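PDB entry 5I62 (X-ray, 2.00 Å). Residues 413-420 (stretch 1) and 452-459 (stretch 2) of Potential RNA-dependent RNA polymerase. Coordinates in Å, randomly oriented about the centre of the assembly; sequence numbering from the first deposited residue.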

# COMPACT_ATOMS: atom_id res chain seq x y z
N CYS A 413 16.73 0.43 -16.39
CA CYS A 413 16.06 -0.86 -16.24
C CYS A 413 14.61 -0.60 -15.84
O CYS A 413 14.23 -0.69 -14.67
CB CYS A 413 16.76 -1.73 -15.19
SG CYS A 413 18.46 -2.22 -15.59
N VAL A 414 13.79 -0.28 -16.85
CA VAL A 414 12.41 0.12 -16.59
C VAL A 414 11.58 -1.05 -16.07
O VAL A 414 11.82 -2.22 -16.40
CB VAL A 414 11.77 0.71 -17.86
CG1 VAL A 414 12.45 2.01 -18.25
CG2 VAL A 414 11.86 -0.28 -19.01
N GLY A 415 10.56 -0.73 -15.26
CA GLY A 415 9.74 -1.76 -14.65
C GLY A 415 8.61 -2.21 -15.56
O GLY A 415 7.85 -1.38 -16.07
N VAL A 416 8.48 -3.51 -15.75
CA VAL A 416 7.47 -4.08 -16.62
C VAL A 416 6.34 -4.62 -15.75
O VAL A 416 6.56 -5.52 -14.93
CB VAL A 416 8.05 -5.17 -17.53
CG1 VAL A 416 6.93 -5.78 -18.40
CG2 VAL A 416 9.19 -4.61 -18.40
N TYR A 417 5.15 -4.08 -15.93
CA TYR A 417 3.97 -4.57 -15.25
C TYR A 417 3.38 -5.74 -16.03
O TYR A 417 3.48 -5.79 -17.26
CB TYR A 417 2.97 -3.43 -15.10
CG TYR A 417 1.85 -3.66 -14.12
CD1 TYR A 417 1.98 -3.32 -12.78
CD2 TYR A 417 0.63 -4.18 -14.54
CE1 TYR A 417 0.94 -3.50 -11.87
CE2 TYR A 417 -0.42 -4.37 -13.66
CZ TYR A 417 -0.26 -4.03 -12.33
OH TYR A 417 -1.31 -4.22 -11.47
N SER A 418 2.80 -6.69 -15.31
CA SER A 418 2.22 -7.86 -15.96
C SER A 418 0.98 -7.47 -16.76
O SER A 418 0.02 -6.93 -16.20
CB SER A 418 1.84 -8.90 -14.91
OG SER A 418 1.04 -9.91 -15.49
N THR A 419 0.98 -7.78 -18.06
CA THR A 419 -0.25 -7.60 -18.84
C THR A 419 -1.34 -8.54 -18.35
O THR A 419 -2.53 -8.21 -18.43
CB THR A 419 0.01 -7.83 -20.33
OG1 THR A 419 0.55 -9.15 -20.54
CG2 THR A 419 0.96 -6.77 -20.87
N MET A 420 -0.97 -9.73 -17.86
CA MET A 420 -1.98 -10.65 -17.36
C MET A 420 -2.67 -10.08 -16.12
O MET A 420 -3.90 -10.12 -16.01
CB MET A 420 -1.38 -12.03 -17.05
CG MET A 420 -0.90 -12.80 -18.29
SD MET A 420 -2.21 -13.14 -19.51
CE MET A 420 -3.45 -13.88 -18.49
N GLU A 452 -2.05 2.06 -18.00
CA GLU A 452 -0.85 2.89 -17.93
C GLU A 452 0.32 2.15 -17.29
O GLU A 452 1.48 2.41 -17.61
CB GLU A 452 -1.16 4.20 -17.18
CG GLU A 452 0.01 5.21 -17.06
CD GLU A 452 0.63 5.61 -18.40
OE1 GLU A 452 0.09 5.25 -19.47
OE2 GLU A 452 1.67 6.32 -18.38
N ASN A 453 0.02 1.18 -16.41
CA ASN A 453 1.07 0.42 -15.74
C ASN A 453 1.97 -0.34 -16.71
O ASN A 453 3.15 -0.54 -16.41
CB ASN A 453 0.44 -0.54 -14.74
CG ASN A 453 -0.18 0.17 -13.58
OD1 ASN A 453 0.46 1.00 -12.93
ND2 ASN A 453 -1.45 -0.12 -13.32
N VAL A 454 1.45 -0.77 -17.86
CA VAL A 454 2.24 -1.61 -18.76
C VAL A 454 3.01 -0.78 -19.78
O VAL A 454 3.43 -1.29 -20.82
CB VAL A 454 1.35 -2.67 -19.46
CG1 VAL A 454 0.52 -3.43 -18.42
CG2 VAL A 454 0.44 -2.01 -20.51
N LYS A 455 3.25 0.49 -19.46
CA LYS A 455 3.87 1.43 -20.40
C LYS A 455 5.29 1.06 -20.82
O LYS A 455 5.82 1.69 -21.74
CB LYS A 455 3.89 2.83 -19.80
CG LYS A 455 4.86 2.92 -18.62
CD LYS A 455 4.54 4.09 -17.72
CE LYS A 455 5.48 5.25 -17.96
NZ LYS A 455 5.09 6.44 -17.16
N TYR A 456 5.94 0.08 -20.17
CA TYR A 456 7.26 -0.37 -20.62
C TYR A 456 7.28 -1.82 -21.06
O TYR A 456 8.36 -2.37 -21.30
CB TYR A 456 8.30 -0.16 -19.53
CG TYR A 456 8.53 1.28 -19.18
CD1 TYR A 456 9.04 2.16 -20.13
CD2 TYR A 456 8.27 1.75 -17.91
CE1 TYR A 456 9.26 3.48 -19.83
CE2 TYR A 456 8.50 3.07 -17.59
CZ TYR A 456 8.99 3.92 -18.55
OH TYR A 456 9.22 5.24 -18.24
N HIS A 457 6.12 -2.46 -21.13
CA HIS A 457 6.06 -3.84 -21.54
C HIS A 457 6.47 -3.95 -23.01
O HIS A 457 6.12 -3.08 -23.81
CB HIS A 457 4.63 -4.37 -21.35
CG HIS A 457 4.49 -5.86 -21.36
ND1 HIS A 457 4.52 -6.60 -22.52
CD2 HIS A 457 4.28 -6.74 -20.35
CE1 HIS A 457 4.34 -7.88 -22.22
NE2 HIS A 457 4.19 -7.99 -20.92
N PRO A 458 7.22 -4.98 -23.38
CA PRO A 458 7.61 -5.12 -24.79
C PRO A 458 6.43 -5.17 -25.75
O PRO A 458 6.57 -4.76 -26.91
CB PRO A 458 8.41 -6.43 -24.81
CG PRO A 458 7.97 -7.18 -23.58
CD PRO A 458 7.70 -6.10 -22.55
N LEU A 459 5.26 -5.64 -25.30
CA LEU A 459 4.09 -5.81 -26.15
C LEU A 459 2.99 -4.80 -25.84
O LEU A 459 1.81 -5.07 -26.05
CB LEU A 459 3.53 -7.23 -26.02
CG LEU A 459 4.44 -8.36 -26.51
CD1 LEU A 459 3.73 -9.68 -26.30
CD2 LEU A 459 4.81 -8.16 -27.97
O HOH W 1 5.44 -1.30 -17.65

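This is a contact of aliphatic groups set over aromatic faces, with no direct hydrogen bond between the stretches and a single water joining their backbones.

Three CH-pi pairs repeat the same motif, and they use rings from both sides. CB of Val414 lies 3.7 Å from the centroid of the Tyr456 ring, CB of Asn453 lies 3.6 Å from that of Tyr417, and CG2 of Thr419 lies 3.5 Å from that of His457. Each carbon sits within 18° of the ring normal, so it meets the face almost squarely. In the first two pairs the carbon is CB itself. Beside the second pair, CB of Tyr417 is 3.2 Å from O of Asn453.

The His457 ring has three residues of stretch 1 around it. Besides Thr419 on its face, it has O of Tyr417 near its plane, 3.3 Å from CD2, and CG1 of Val416 3.4 Å from the same CD2. Within its own stretch, His457 ND1 accepts a hydrogen bond from Leu459 N at 3.0 Å; NE2 is bonded elsewhere in the structure. Val454 adds a looser apolar contact, its CG1 4.0 Å from CD2 of Tyr417.

The backbone of stretch 2 is folded by a type I turn from Val454 to His457, closed by His457 N to Val454 O at 2.9 Å. Two backbone groups of stretch 2 are linked to stretch 1 through water 1, which donates to Gly415 O (2.9 Å) and Asn453 O (2.7 Å) and accepts from Tyr417 N (3.3 Å) and Tyr456 N (2.9 Å). With two donors and two acceptors around it, the water has its full complement of four partners. The pattern is mostly carbon over ring face, with backbone carbonyls at the edges of two rings and one water bonding backbone groups from both stretches.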